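Local coordinates for protein 6-phosphogluconate dehydrogenase NAD-binding (PDB 4GBJ) that probably acts as an NAD- or NADP-dependent oxidoreductase of the 6-phosphogluconate and 3-hydroxyisobutyrate dehydrogenase family, at residues N171-F179 with D244-A252; A182-T193 with W282-A293. All coordinates share one frame; numbering follows the deposited sequence.

Contact 1 (N171-F179 with D244-A252); sequences NVIKLAGNF and DINLTLQTA
Thr248 OG1 reaches helix 171-179 through a single water, which lies 2.6 Å from that hydroxyl oxygen and donates to Leu175 O at 3.0 Å. This is helix-on-helix packing in the all-helical part of the dehydrogenase, where the long helix 169-197 crosses helix 238-254. The axes of the two segments come within 9.5 Å and run at 124° to each other; the CA atoms are nearest at Leu175 and Thr248. Leu175 is the knob, set in a hole made by Asp244, Leu247, Thr248 and Thr251. With CG anti to its own carbonyl carbon (chi1 -66°), the leucine splits its two methyls over the hole: CD2 rests on Leu247 CB at 3.9 Å, while CD1 comes to 3.5 Å from Thr251 OG1. Leu175 and Thr248 run antiparallel past one another, CB of Leu175 lying against OG1 of Thr248. Thr251 OG1 turns back into its own helix and donates to Leu247 O at 2.8 Å, so the proton of the hydroxyl beside the leucine methyl is already used. That carbonyl also takes the backbone N of Thr251, the two donors arriving from opposite faces of its plane.

Beyond the knob, Ile245 CD1 meets the edge of the Phe179 ring, near its plane, and Val172 packs loosely near Thr251 CG2. Pro101 of helix 101-113 touches Val172, Leu175 and Thr251, while Ile200 of the second subunit packs on Val172. Lys174, the predicted active-site residue, lies on the same helix and sends NZ to Ile123 O instead of across this contact. One turn along from Leu175, Asn178 and Asp244 bring amide and carboxylate planes to 30° of each other, with Asn178 ND2 3.0 Å from Asp244 OD2.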
ATOM      1  N   ASN B 171       6.184  -6.218  18.880  1.00 22.20           N
ATOM      2  CA  ASN B 171       5.888  -7.418  18.067  1.00 22.54           C
ATOM      3  C   ASN B 171       4.583  -7.270  17.328  1.00 24.36           C
ATOM      4  O   ASN B 171       4.483  -7.720  16.195  1.00 24.65           O
ATOM      5  CB  ASN B 171       5.846  -8.648  18.925  1.00 23.01           C
ATOM      6  CG  ASN B 171       7.175  -9.011  19.496  1.00 31.34           C
ATOM      7  OD1 ASN B 171       7.341  -9.085  20.703  1.00 30.67           O
ATOM      8  ND2 ASN B 171       8.163  -9.238  18.645  1.00 24.06           N
ATOM      9  N   VAL B 172       3.597  -6.591  17.931  1.00 21.92           N
ATOM     10  CA  VAL B 172       2.306  -6.337  17.261  1.00 21.35           C
ATOM     11  C   VAL B 172       2.554  -5.425  16.067  1.00 23.85           C
ATOM     12  O   VAL B 172       1.998  -5.652  14.983  1.00 21.53           O
ATOM     13  CB  VAL B 172       1.223  -5.719  18.201  1.00 25.19           C
ATOM     14  CG1 VAL B 172      -0.018  -5.340  17.438  1.00 23.51           C
ATOM     15  CG2 VAL B 172       0.879  -6.637  19.346  1.00 27.16           C
ATOM     16  N   ILE B 173       3.431  -4.423  16.237  1.00 21.80           N
ATOM     17  CA  ILE B 173       3.688  -3.461  15.152  1.00 20.87           C
ATOM     18  C   ILE B 173       4.357  -4.192  13.984  1.00 23.04           C
ATOM     19  O   ILE B 173       4.034  -3.929  12.856  1.00 20.52           O
ATOM     20  CB  ILE B 173       4.516  -2.218  15.593  1.00 24.89           C
ATOM     21  CG1 ILE B 173       3.924  -1.508  16.820  1.00 26.42           C
ATOM     22  CG2 ILE B 173       4.707  -1.204  14.435  1.00 23.82           C
ATOM     23  CD1 ILE B 173       2.471  -1.061  16.638  1.00 27.24           C
ATOM     24  N   LYS B 174       5.307  -5.083  14.269  1.00 23.04           N
ATOM     25  CA  LYS B 174       6.043  -5.831  13.252  1.00 20.79           C
ATOM     26  C   LYS B 174       5.089  -6.711  12.424  1.00 24.44           C
ATOM     27  O   LYS B 174       5.149  -6.675  11.194  1.00 24.64           O
ATOM     28  CB  LYS B 174       7.118  -6.674  13.917  1.00 22.52           C
ATOM     29  CG  LYS B 174       7.903  -7.569  12.974  1.00 22.81           C
ATOM     30  CD  LYS B 174       8.555  -6.837  11.815  1.00 32.26           C
ATOM     31  CE  LYS B 174       9.453  -7.779  11.059  1.00 39.35           C
ATOM     32  NZ  LYS B 174      10.035  -7.169   9.864  1.00 48.11           N
ATOM     33  N   LEU B 175       4.208  -7.454  13.101  1.00 21.83           N
ATOM     34  CA  LEU B 175       3.198  -8.287  12.445  1.00 21.60           C
ATOM     35  C   LEU B 175       2.288  -7.430  11.589  1.00 24.94           C
ATOM     36  O   LEU B 175       2.028  -7.801  10.454  1.00 25.35           O
ATOM     37  CB  LEU B 175       2.363  -9.081  13.477  1.00 21.43           C
ATOM     38  CG  LEU B 175       3.129 -10.164  14.277  1.00 25.13           C
ATOM     39  CD1 LEU B 175       2.220 -10.848  15.258  1.00 25.85           C
ATOM     40  CD2 LEU B 175       3.855 -11.109  13.363  1.00 24.65           C
ATOM     41  N   ALA B 176       1.868  -6.260  12.090  1.00 22.99           N
ATOM     42  CA  ALA B 176       1.020  -5.350  11.344  1.00 22.47           C
ATOM     43  C   ALA B 176       1.727  -4.830  10.082  1.00 26.13           C
ATOM     44  O   ALA B 176       1.090  -4.736   9.022  1.00 23.41           O
ATOM     45  CB  ALA B 176       0.600  -4.171  12.218  1.00 23.89           C
ATOM     46  N   GLY B 177       3.022  -4.512  10.209  1.00 25.21           N
ATOM     47  CA  GLY B 177       3.836  -4.056   9.096  1.00 25.65           C
ATOM     48  C   GLY B 177       3.931  -5.101   8.007  1.00 25.69           C
ATOM     49  O   GLY B 177       3.665  -4.785   6.841  1.00 23.73           O
ATOM     50  N   ASN B 178       4.242  -6.361   8.399  1.00 20.62           N
ATOM     51  CA  ASN B 178       4.346  -7.511   7.480  1.00 21.49           C
ATOM     52  C   ASN B 178       2.986  -7.860   6.853  1.00 23.62           C
ATOM     53  O   ASN B 178       2.937  -8.226   5.694  1.00 23.61           O
ATOM     54  CB  ASN B 178       4.930  -8.741   8.171  1.00 25.68           C
ATOM     55  CG  ASN B 178       6.439  -8.753   8.292  1.00 48.53           C
ATOM     56  OD1 ASN B 178       7.151  -7.827   7.875  1.00 36.43           O
ATOM     57  ND2 ASN B 178       6.956  -9.826   8.858  1.00 38.16           N
ATOM     58  N   PHE B 179       1.918  -7.690   7.602  1.00 19.64           N
ATOM     59  CA  PHE B 179       0.547  -7.862   7.103  1.00 19.73           C
ATOM     60  C   PHE B 179       0.267  -6.846   6.011  1.00 22.50           C
ATOM     61  O   PHE B 179      -0.268  -7.217   4.982  1.00 22.39           O
ATOM     62  CB  PHE B 179      -0.479  -7.759   8.246  1.00 20.28           C
ATOM     63  CG  PHE B 179      -1.864  -7.337   7.847  1.00 21.03           C
ATOM     64  CD1 PHE B 179      -2.727  -8.227   7.213  1.00 20.59           C
ATOM     65  CD2 PHE B 179      -2.310  -6.045   8.093  1.00 23.01           C
ATOM     66  CE1 PHE B 179      -4.010  -7.836   6.884  1.00 22.04           C
ATOM     67  CE2 PHE B 179      -3.580  -5.644   7.712  1.00 24.36           C
ATOM     68  CZ  PHE B 179      -4.426  -6.534   7.126  1.00 23.03           C
ATOM     69  N   ASP B 244       4.139 -16.205   9.161  1.00 24.99           N
ATOM     70  CA  ASP B 244       3.936 -14.834   9.614  1.00 23.93           C
ATOM     71  C   ASP B 244       2.461 -14.414   9.597  1.00 23.56           C
ATOM     72  O   ASP B 244       2.003 -13.831  10.585  1.00 23.41           O
ATOM     73  CB  ASP B 244       4.792 -13.820   8.824  1.00 26.10           C
ATOM     74  CG  ASP B 244       6.233 -13.648   9.337  1.00 43.78           C
ATOM     75  OD1 ASP B 244       6.587 -14.273  10.405  1.00 42.46           O
ATOM     76  OD2 ASP B 244       6.992 -12.840   8.725  1.00 45.36           O
ATOM     77  N   ILE B 245       1.715 -14.704   8.542  1.00 19.29           N
ATOM     78  CA  ILE B 245       0.304 -14.326   8.532  1.00 17.29           C
ATOM     79  C   ILE B 245      -0.482 -15.096   9.620  1.00 20.48           C
ATOM     80  O   ILE B 245      -1.419 -14.548  10.171  1.00 21.53           O
ATOM     81  CB  ILE B 245      -0.339 -14.458   7.137  1.00 18.70           C
ATOM     82  CG1 ILE B 245      -1.583 -13.635   7.022  1.00 17.96           C
ATOM     83  CG2 ILE B 245      -0.630 -15.902   6.744  1.00 21.05           C
ATOM     84  CD1 ILE B 245      -1.344 -12.090   7.071  1.00 22.78           C
ATOM     85  N   ASN B 246      -0.130 -16.331   9.903  1.00 17.76           N
ATOM     86  CA  ASN B 246      -0.760 -17.101  10.976  1.00 17.98           C
ATOM     87  C   ASN B 246      -0.471 -16.513  12.342  1.00 24.73           C
ATOM     88  O   ASN B 246      -1.379 -16.542  13.187  1.00 26.10           O
ATOM     89  CB  ASN B 246      -0.362 -18.558  10.953  1.00 23.71           C
ATOM     90  CG  ASN B 246      -1.090 -19.356   9.876  1.00 27.10           C
ATOM     91  OD1 ASN B 246      -2.177 -19.014   9.425  1.00 26.32           O
ATOM     92  ND2 ASN B 246      -0.511 -20.438   9.410  1.00 20.48           N
ATOM     93  N   LEU B 247       0.744 -15.911  12.566  1.00 20.35           N
ATOM     94  CA  LEU B 247       1.036 -15.219  13.839  1.00 19.82           C
ATOM     95  C   LEU B 247       0.083 -14.018  13.969  1.00 22.75           C
ATOM     96  O   LEU B 247      -0.446 -13.757  15.029  1.00 21.60           O
ATOM     97  CB  LEU B 247       2.493 -14.727  13.900  1.00 19.91           C
ATOM     98  CG  LEU B 247       3.638 -15.759  13.976  1.00 25.50           C
ATOM     99  CD1 LEU B 247       4.936 -15.070  14.064  1.00 26.82           C
ATOM    100  CD2 LEU B 247       3.491 -16.684  15.178  1.00 30.57           C
ATOM    101  N   THR B 248      -0.122 -13.281  12.869  1.00 23.07           N
ATOM    102  CA  THR B 248      -1.023 -12.133  12.841  1.00 21.72           C
ATOM    103  C   THR B 248      -2.462 -12.558  13.149  1.00 23.45           C
ATOM    104  O   THR B 248      -3.154 -11.906  13.946  1.00 23.60           O
ATOM    105  CB  THR B 248      -0.898 -11.454  11.492  1.00 24.65           C
ATOM    106  OG1 THR B 248       0.453 -11.017  11.365  1.00 33.69           O
ATOM    107  CG2 THR B 248      -1.908 -10.311  11.304  1.00 23.81           C
ATOM    108  N   LEU B 249      -2.934 -13.594  12.481  1.00 18.72           N
ATOM    109  CA  LEU B 249      -4.293 -14.075  12.708  1.00 20.29           C
ATOM    110  C   LEU B 249      -4.491 -14.537  14.143  1.00 25.39           C
ATOM    111  O   LEU B 249      -5.533 -14.241  14.725  1.00 23.89           O
ATOM    112  CB  LEU B 249      -4.653 -15.183  11.740  1.00 19.45           C
ATOM    113  CG  LEU B 249      -4.843 -14.715  10.299  1.00 20.79           C
ATOM    114  CD1 LEU B 249      -4.700 -15.897   9.303  1.00 19.81           C
ATOM    115  CD2 LEU B 249      -6.218 -14.029  10.139  1.00 18.84           C
ATOM    116  N   GLN B 250      -3.492 -15.219  14.729  1.00 24.03           N
ATOM    117  CA  GLN B 250      -3.607 -15.635  16.136  1.00 23.95           C
ATOM    118  C   GLN B 250      -3.656 -14.436  17.041  1.00 26.07           C
ATOM    119  O   GLN B 250      -4.417 -14.419  18.005  1.00 26.44           O
ATOM    120  CB  GLN B 250      -2.438 -16.534  16.548  1.00 25.56           C
ATOM    121  CG  GLN B 250      -2.593 -17.168  17.943  1.00 34.66           C
ATOM    122  CD  GLN B 250      -3.813 -18.098  18.000  1.00 65.48           C
ATOM    123  OE1 GLN B 250      -3.922 -19.018  17.178  1.00 68.98           O
ATOM    124  NE2 GLN B 250      -4.784 -17.895  18.948  1.00 35.82           N
ATOM    125  N   THR B 251      -2.751 -13.475  16.801  1.00 22.20           N
ATOM    126  CA  THR B 251      -2.653 -12.263  17.601  1.00 21.56           C
ATOM    127  C   THR B 251      -3.982 -11.490  17.546  1.00 24.92           C
ATOM    128  O   THR B 251      -4.481 -11.047  18.582  1.00 23.91           O
ATOM    129  CB  THR B 251      -1.461 -11.422  17.105  1.00 25.46           C
ATOM    130  OG1 THR B 251      -0.288 -12.176  17.360  1.00 31.46           O
ATOM    131  CG2 THR B 251      -1.362 -10.078  17.778  1.00 28.82           C
ATOM    132  N   ALA B 252      -4.547 -11.328  16.352  1.00 20.99           N
ATOM    133  CA  ALA B 252      -5.792 -10.575  16.209  1.00 20.90           C
ATOM    134  C   ALA B 252      -6.954 -11.346  16.878  1.00 23.70           C
ATOM    135  O   ALA B 252      -7.738 -10.762  17.620  1.00 22.73           O
ATOM    136  CB  ALA B 252      -6.069 -10.279  14.722  1.00 21.45           C
TER
HETATM  137  O   HOH W   1       1.909 -10.519   9.246  1.00 27.85           O

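Contact 2 (A182-T193 with W282-A293); sequences ACSLEMMGEAFT and WGALALGASDDA
Within the helical domain, the 3-10 turn 282-286 and the short helix 288-292 lie along helix 182-193, the two helix axes 34° apart. Leu185 fills the first part of the seam: its CD1 sits over one face of the Trp282 ring and 3.7 Å from Leu285 CD2, the two leucines crossing at about a right angle. Gly189 lets the backbones close in, and Ala289 CB rests 3.5 Å from Gly189 O. Further on, Thr193 CG2 presses tightly on Ala293 CB at 3.5 Å, while Thr193 OG1 donates to Gly189 O at 2.7 Å. That hydroxyl also accepts from Arg202 and from a water that donates to Ala286 O and lies 2.8 Å from Ser290 OG. A valine at Thr193 would probably keep much of the methyl packing but leave this water and Arg202 without their hydroxyl partner.

A second water donates to Glu186 OE2 at 2.6 Å and to Leu285 O at 2.9 Å. The same carboxylate forms a salt bridge with Arg268 through OE1, which lies 2.4 Å from Glu190 OE2, itself an acceptor for Phe261 N of the second subunit. Probably one acid holds a proton, so the pair likely carries less than two full negative charges.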
ATOM      1  N   ALA B 182       2.103  -7.778   2.797  1.00 19.42           N
ATOM      2  CA  ALA B 182       1.395  -8.902   2.164  1.00 18.64           C
ATOM      3  C   ALA B 182       0.124  -8.409   1.469  1.00 20.14           C
ATOM      4  O   ALA B 182      -0.165  -8.861   0.342  1.00 18.51           O
ATOM      5  CB  ALA B 182       1.063  -9.984   3.184  1.00 18.97           C
ATOM      6  N   CYS B 183      -0.612  -7.479   2.090  1.00 16.88           N
ATOM      7  CA  CYS B 183      -1.781  -6.857   1.438  1.00 17.26           C
ATOM      8  C   CYS B 183      -1.376  -6.085   0.185  1.00 19.59           C
ATOM      9  O   CYS B 183      -2.111  -6.079  -0.788  1.00 18.98           O
ATOM     10  CB  CYS B 183      -2.522  -5.935   2.393  1.00 18.17           C
ATOM     11  SG  CYS B 183      -3.365  -6.776   3.729  1.00 23.01           S
ATOM     12  N   SER B 184      -0.241  -5.415   0.222  1.00 17.37           N
ATOM     13  CA  SER B 184       0.257  -4.631  -0.931  1.00 17.99           C
ATOM     14  C   SER B 184       0.546  -5.550  -2.068  1.00 20.93           C
ATOM     15  O   SER B 184       0.195  -5.257  -3.200  1.00 22.71           O
ATOM     16  CB  SER B 184       1.488  -3.817  -0.522  1.00 19.20           C
ATOM     17  OG  SER B 184       1.100  -3.010   0.583  1.00 22.53           O
ATOM     18  N   LEU B 185       1.176  -6.692  -1.776  1.00 19.46           N
ATOM     19  CA  LEU B 185       1.423  -7.702  -2.796  1.00 19.06           C
ATOM     20  C   LEU B 185       0.128  -8.232  -3.416  1.00 20.60           C
ATOM     21  O   LEU B 185       0.029  -8.385  -4.628  1.00 18.89           O
ATOM     22  CB  LEU B 185       2.170  -8.883  -2.200  1.00 18.45           C
ATOM     23  CG  LEU B 185       3.692  -8.653  -1.994  1.00 24.46           C
ATOM     24  CD1 LEU B 185       4.232  -9.660  -0.944  1.00 25.85           C
ATOM     25  CD2 LEU B 185       4.431  -8.788  -3.299  1.00 28.73           C
ATOM     26  N   GLU B 186      -0.850  -8.538  -2.569  1.00 15.48           N
ATOM     27  CA  GLU B 186      -2.111  -9.070  -3.034  1.00 15.62           C
ATOM     28  C   GLU B 186      -2.887  -8.039  -3.881  1.00 20.70           C
ATOM     29  O   GLU B 186      -3.408  -8.408  -4.925  1.00 24.37           O
ATOM     30  CB  GLU B 186      -2.958  -9.570  -1.845  1.00 16.86           C
ATOM     31  CG  GLU B 186      -4.372  -9.928  -2.229  1.00 16.97           C
ATOM     32  CD  GLU B 186      -4.509 -11.094  -3.165  1.00 33.13           C
ATOM     33  OE1 GLU B 186      -5.598 -11.228  -3.759  1.00 27.42           O
ATOM     34  OE2 GLU B 186      -3.609 -11.965  -3.178  1.00 23.46           O
HETATM   35  N   MSE B 187      -3.015  -6.790  -3.446  1.00 18.20           N
HETATM   36  CA  MSE B 187      -3.812  -5.827  -4.211  1.00 16.56           C
HETATM   37  C   MSE B 187      -3.142  -5.558  -5.582  1.00 20.69           C
HETATM   38  O   MSE B 187      -3.837  -5.361  -6.563  1.00 20.17           O
HETATM   39  CB  MSE B 187      -4.050  -4.526  -3.436  1.00 16.22           C
HETATM   40  CG  MSE B 187      -2.764  -3.638  -3.245  1.00 18.81           C
HETATM   41 SE   MSE B 187      -3.155  -2.024  -2.236  0.72 19.29          SE
HETATM   42  CE  MSE B 187      -3.124  -2.642  -0.436  1.00 22.96           C
HETATM   43  N   MSE B 188      -1.795  -5.580  -5.645  1.00 19.13           N
HETATM   44  CA  MSE B 188      -1.076  -5.443  -6.918  1.00 16.59           C
HETATM   45  C   MSE B 188      -1.299  -6.688  -7.820  1.00 22.93           C
HETATM   46  O   MSE B 188      -1.535  -6.537  -9.014  1.00 23.92           O
HETATM   47  CB  MSE B 188       0.402  -5.187  -6.707  1.00 17.47           C
HETATM   48  CG  MSE B 188       0.646  -3.763  -6.299  1.00 21.61           C
HETATM   49 SE   MSE B 188       2.486  -3.191  -6.169  0.72 21.26          SE
HETATM   50  CE  MSE B 188       3.153  -4.135  -4.660  1.00 20.67           C
ATOM     51  N   GLY B 189      -1.276  -7.878  -7.250  1.00 18.93           N
ATOM     52  CA  GLY B 189      -1.613  -9.086  -8.007  1.00 20.53           C
ATOM     53  C   GLY B 189      -2.993  -8.998  -8.651  1.00 24.14           C
ATOM     54  O   GLY B 189      -3.163  -9.224  -9.852  1.00 23.76           O
ATOM     55  N   GLU B 190      -3.976  -8.567  -7.870  1.00 19.31           N
ATOM     56  CA  GLU B 190      -5.349  -8.413  -8.350  1.00 19.41           C
ATOM     57  C   GLU B 190      -5.448  -7.361  -9.404  1.00 23.67           C
ATOM     58  O   GLU B 190      -6.033  -7.591 -10.470  1.00 23.16           O
ATOM     59  CB  GLU B 190      -6.311  -8.061  -7.187  1.00 20.22           C
ATOM     60  CG  GLU B 190      -6.479  -9.227  -6.213  1.00 18.99           C
ATOM     61  CD  GLU B 190      -7.490  -8.999  -5.096  1.00 22.70           C
ATOM     62  OE1 GLU B 190      -8.435  -8.235  -5.331  1.00 17.17           O
ATOM     63  OE2 GLU B 190      -7.320  -9.524  -3.973  1.00 22.98           O
ATOM     64  N   ALA B 191      -4.895  -6.186  -9.105  1.00 21.87           N
ATOM     65  CA  ALA B 191      -4.956  -5.032 -10.001  1.00 19.19           C
ATOM     66  C   ALA B 191      -4.186  -5.276 -11.270  1.00 21.82           C
ATOM     67  O   ALA B 191      -4.728  -5.013 -12.350  1.00 20.13           O
ATOM     68  CB  ALA B 191      -4.436  -3.778  -9.303  1.00 20.19           C
ATOM     69  N   PHE B 192      -2.967  -5.857 -11.179  1.00 18.86           N
ATOM     70  CA  PHE B 192      -2.145  -6.089 -12.384  1.00 18.37           C
ATOM     71  C   PHE B 192      -2.673  -7.188 -13.247  1.00 22.51           C
ATOM     72  O   PHE B 192      -2.573  -7.068 -14.471  1.00 22.27           O
ATOM     73  CB  PHE B 192      -0.691  -6.358 -12.054  1.00 20.64           C
ATOM     74  CG  PHE B 192       0.137  -5.297 -11.344  1.00 20.54           C
ATOM     75  CD1 PHE B 192      -0.415  -4.063 -10.989  1.00 19.37           C
ATOM     76  CD2 PHE B 192       1.462  -5.545 -11.011  1.00 22.44           C
ATOM     77  CE1 PHE B 192       0.332  -3.116 -10.295  1.00 20.43           C
ATOM     78  CE2 PHE B 192       2.222  -4.577 -10.338  1.00 25.42           C
ATOM     79  CZ  PHE B 192       1.637  -3.381  -9.951  1.00 22.54           C
ATOM     80  N   THR B 193      -3.366  -8.187 -12.657  1.00 20.17           N
ATOM     81  CA  THR B 193      -4.052  -9.255 -13.395  1.00 19.29           C
ATOM     82  C   THR B 193      -5.267  -8.709 -14.095  1.00 21.98           C
ATOM     83  O   THR B 193      -5.490  -9.083 -15.238  1.00 22.63           O
ATOM     84  CB  THR B 193      -4.394 -10.436 -12.449  1.00 24.18           C
ATOM     85  OG1 THR B 193      -3.158 -10.932 -11.978  1.00 24.33           O
ATOM     86  CG2 THR B 193      -5.148 -11.559 -13.142  1.00 23.91           C
ATOM     87  N   TRP B 282       8.345 -15.253  -0.989  1.00 25.06           N
ATOM     88  CA  TRP B 282       7.028 -15.057  -0.377  1.00 25.29           C
ATOM     89  C   TRP B 282       6.163 -14.101  -1.198  1.00 25.40           C
ATOM     90  O   TRP B 282       4.959 -14.228  -1.138  1.00 23.59           O
ATOM     91  CB  TRP B 282       7.144 -14.585   1.071  1.00 25.73           C
ATOM     92  CG  TRP B 282       7.421 -13.125   1.217  1.00 28.31           C
ATOM     93  CD1 TRP B 282       8.517 -12.442   0.773  1.00 31.51           C
ATOM     94  CD2 TRP B 282       6.671 -12.206   2.018  1.00 28.28           C
ATOM     95  NE1 TRP B 282       8.458 -11.138   1.196  1.00 31.80           N
ATOM     96  CE2 TRP B 282       7.345 -10.967   1.974  1.00 32.76           C
ATOM     97  CE3 TRP B 282       5.485 -12.306   2.762  1.00 29.64           C
ATOM     98  CZ2 TRP B 282       6.871  -9.826   2.640  1.00 32.04           C
ATOM     99  CZ3 TRP B 282       4.988 -11.170   3.380  1.00 31.97           C
ATOM    100  CH2 TRP B 282       5.664  -9.935   3.285  1.00 33.49           C
ATOM    101  N   GLY B 283       6.769 -13.243  -2.025  1.00 20.66           N
ATOM    102  CA  GLY B 283       6.054 -12.396  -2.968  1.00 20.16           C
ATOM    103  C   GLY B 283       5.158 -13.169  -3.916  1.00 24.42           C
ATOM    104  O   GLY B 283       4.195 -12.618  -4.458  1.00 22.80           O
ATOM    105  N   ALA B 284       5.463 -14.476  -4.142  1.00 24.37           N
ATOM    106  CA  ALA B 284       4.662 -15.313  -5.035  1.00 23.45           C
ATOM    107  C   ALA B 284       3.254 -15.519  -4.538  1.00 22.99           C
ATOM    108  O   ALA B 284       2.461 -16.082  -5.265  1.00 21.57           O
ATOM    109  CB  ALA B 284       5.351 -16.659  -5.248  1.00 25.25           C
ATOM    110  N   LEU B 285       2.864 -14.995  -3.353  1.00 22.60           N
ATOM    111  CA  LEU B 285       1.457 -15.056  -2.946  1.00 22.89           C
ATOM    112  C   LEU B 285       0.616 -14.345  -4.041  1.00 24.34           C
ATOM    113  O   LEU B 285      -0.561 -14.697  -4.270  1.00 23.22           O
ATOM    114  CB  LEU B 285       1.230 -14.419  -1.551  1.00 22.52           C
ATOM    115  CG  LEU B 285       1.321 -12.882  -1.482  1.00 26.67           C
ATOM    116  CD1 LEU B 285      -0.010 -12.208  -1.774  1.00 26.64           C
ATOM    117  CD2 LEU B 285       1.854 -12.436  -0.133  1.00 26.20           C
ATOM    118  N   ALA B 286       1.225 -13.331  -4.710  1.00 20.42           N
ATOM    119  CA  ALA B 286       0.558 -12.546  -5.753  1.00 21.88           C
ATOM    120  C   ALA B 286       0.181 -13.367  -7.016  1.00 26.98           C
ATOM    121  O   ALA B 286      -0.649 -12.886  -7.802  1.00 25.46           O
ATOM    122  CB  ALA B 286       1.406 -11.344  -6.139  1.00 23.11           C
ATOM    123  N   LEU B 287       0.763 -14.586  -7.199  1.00 22.82           N
ATOM    124  CA  LEU B 287       0.403 -15.496  -8.281  1.00 23.32           C
ATOM    125  C   LEU B 287      -0.974 -16.045  -8.149  1.00 26.38           C
ATOM    126  O   LEU B 287      -1.501 -16.485  -9.162  1.00 24.39           O
ATOM    127  CB  LEU B 287       1.377 -16.688  -8.424  1.00 24.01           C
ATOM    128  CG  LEU B 287       2.658 -16.419  -9.149  1.00 30.18           C
ATOM    129  CD1 LEU B 287       3.519 -17.668  -9.194  1.00 30.94           C
ATOM    130  CD2 LEU B 287       2.389 -15.978 -10.615  1.00 32.61           C
ATOM    131  N   GLY B 288      -1.574 -16.053  -6.955  1.00 25.07           N
ATOM    132  CA  GLY B 288      -2.942 -16.574  -6.805  1.00 23.21           C
ATOM    133  C   GLY B 288      -3.966 -15.858  -7.671  1.00 22.19           C
ATOM    134  O   GLY B 288      -4.893 -16.475  -8.195  1.00 23.22           O
ATOM    135  N   ALA B 289      -3.812 -14.554  -7.826  1.00 20.43           N
ATOM    136  CA  ALA B 289      -4.739 -13.748  -8.651  1.00 22.80           C
ATOM    137  C   ALA B 289      -4.639 -14.181 -10.112  1.00 25.11           C
ATOM    138  O   ALA B 289      -5.644 -14.146 -10.809  1.00 25.11           O
ATOM    139  CB  ALA B 289      -4.416 -12.257  -8.531  1.00 24.29           C
ATOM    140  N   SER B 290      -3.415 -14.600 -10.554  1.00 19.10           N
ATOM    141  CA  SER B 290      -3.144 -15.073 -11.914  1.00 21.43           C
ATOM    142  C   SER B 290      -3.777 -16.436 -12.098  1.00 27.48           C
ATOM    143  O   SER B 290      -4.466 -16.655 -13.093  1.00 25.75           O
ATOM    144  CB  SER B 290      -1.650 -15.118 -12.196  1.00 23.90           C
ATOM    145  OG  SER B 290      -1.128 -13.800 -12.189  1.00 27.41           O
ATOM    146  N   ASP B 291      -3.623 -17.307 -11.089  1.00 23.19           N
ATOM    147  CA  ASP B 291      -4.274 -18.621 -11.056  1.00 23.55           C
ATOM    148  C   ASP B 291      -5.776 -18.522 -11.201  1.00 25.82           C
ATOM    149  O   ASP B 291      -6.350 -19.192 -12.027  1.00 26.59           O
ATOM    150  CB  ASP B 291      -3.988 -19.346  -9.752  1.00 24.67           C
ATOM    151  CG  ASP B 291      -2.561 -19.638  -9.484  1.00 32.63           C
ATOM    152  OD1 ASP B 291      -1.790 -19.783 -10.468  1.00 37.60           O
ATOM    153  OD2 ASP B 291      -2.209 -19.835  -8.291  1.00 30.67           O
ATOM    154  N   ASP B 292      -6.402 -17.692 -10.405  1.00 20.55           N
ATOM    155  CA  ASP B 292      -7.864 -17.503 -10.418  1.00 19.79           C
ATOM    156  C   ASP B 292      -8.381 -16.923 -11.674  1.00 25.71           C
ATOM    157  O   ASP B 292      -9.521 -17.205 -12.016  1.00 28.83           O
ATOM    158  CB  ASP B 292      -8.340 -16.592  -9.299  1.00 20.45           C
ATOM    159  CG  ASP B 292      -8.136 -17.124  -7.911  1.00 31.71           C
ATOM    160  OD1 ASP B 292      -7.816 -18.308  -7.783  1.00 27.85           O
ATOM    161  OD2 ASP B 292      -8.398 -16.364  -6.939  1.00 38.94           O
ATOM    162  N   ALA B 293      -7.583 -16.143 -12.376  1.00 22.98           N
ATOM    163  CA  ALA B 293      -7.966 -15.562 -13.651  1.00 22.77           C
ATOM    164  C   ALA B 293      -7.550 -16.440 -14.855  1.00 26.49           C
ATOM    165  O   ALA B 293      -7.621 -15.960 -15.976  1.00 26.26           O
ATOM    166  CB  ALA B 293      -7.360 -14.163 -13.782  1.00 24.30           C
TER
HETATM  167  O   HOH W   2      -2.790 -13.174  -5.362  1.00 29.40           O
HETATM  168  O   HOH W   3      -0.714 -11.802 -10.220  1.00 30.46           O

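Overall arrangement
From the N terminus, the chain first builds the Rossmann-type nucleotide-binding domain, then enters helix 169-197, which supplies the first segment of both contacts: 171-179, followed by 182-193. Contact 1 closes a mainly helical loop of 64 residues when helix 238-254 returns to the start of the long helix. The chain goes on through helix 260-274, and contact 2 closes 88 residues later than its first segment, bringing the C-terminal end onto the far half. Since the segments alternate, the two closures cross. Their centres lie 19 Å apart, yet they touch where Asn178 O packs on Trp282 CH2, and both adjoin the second subunit.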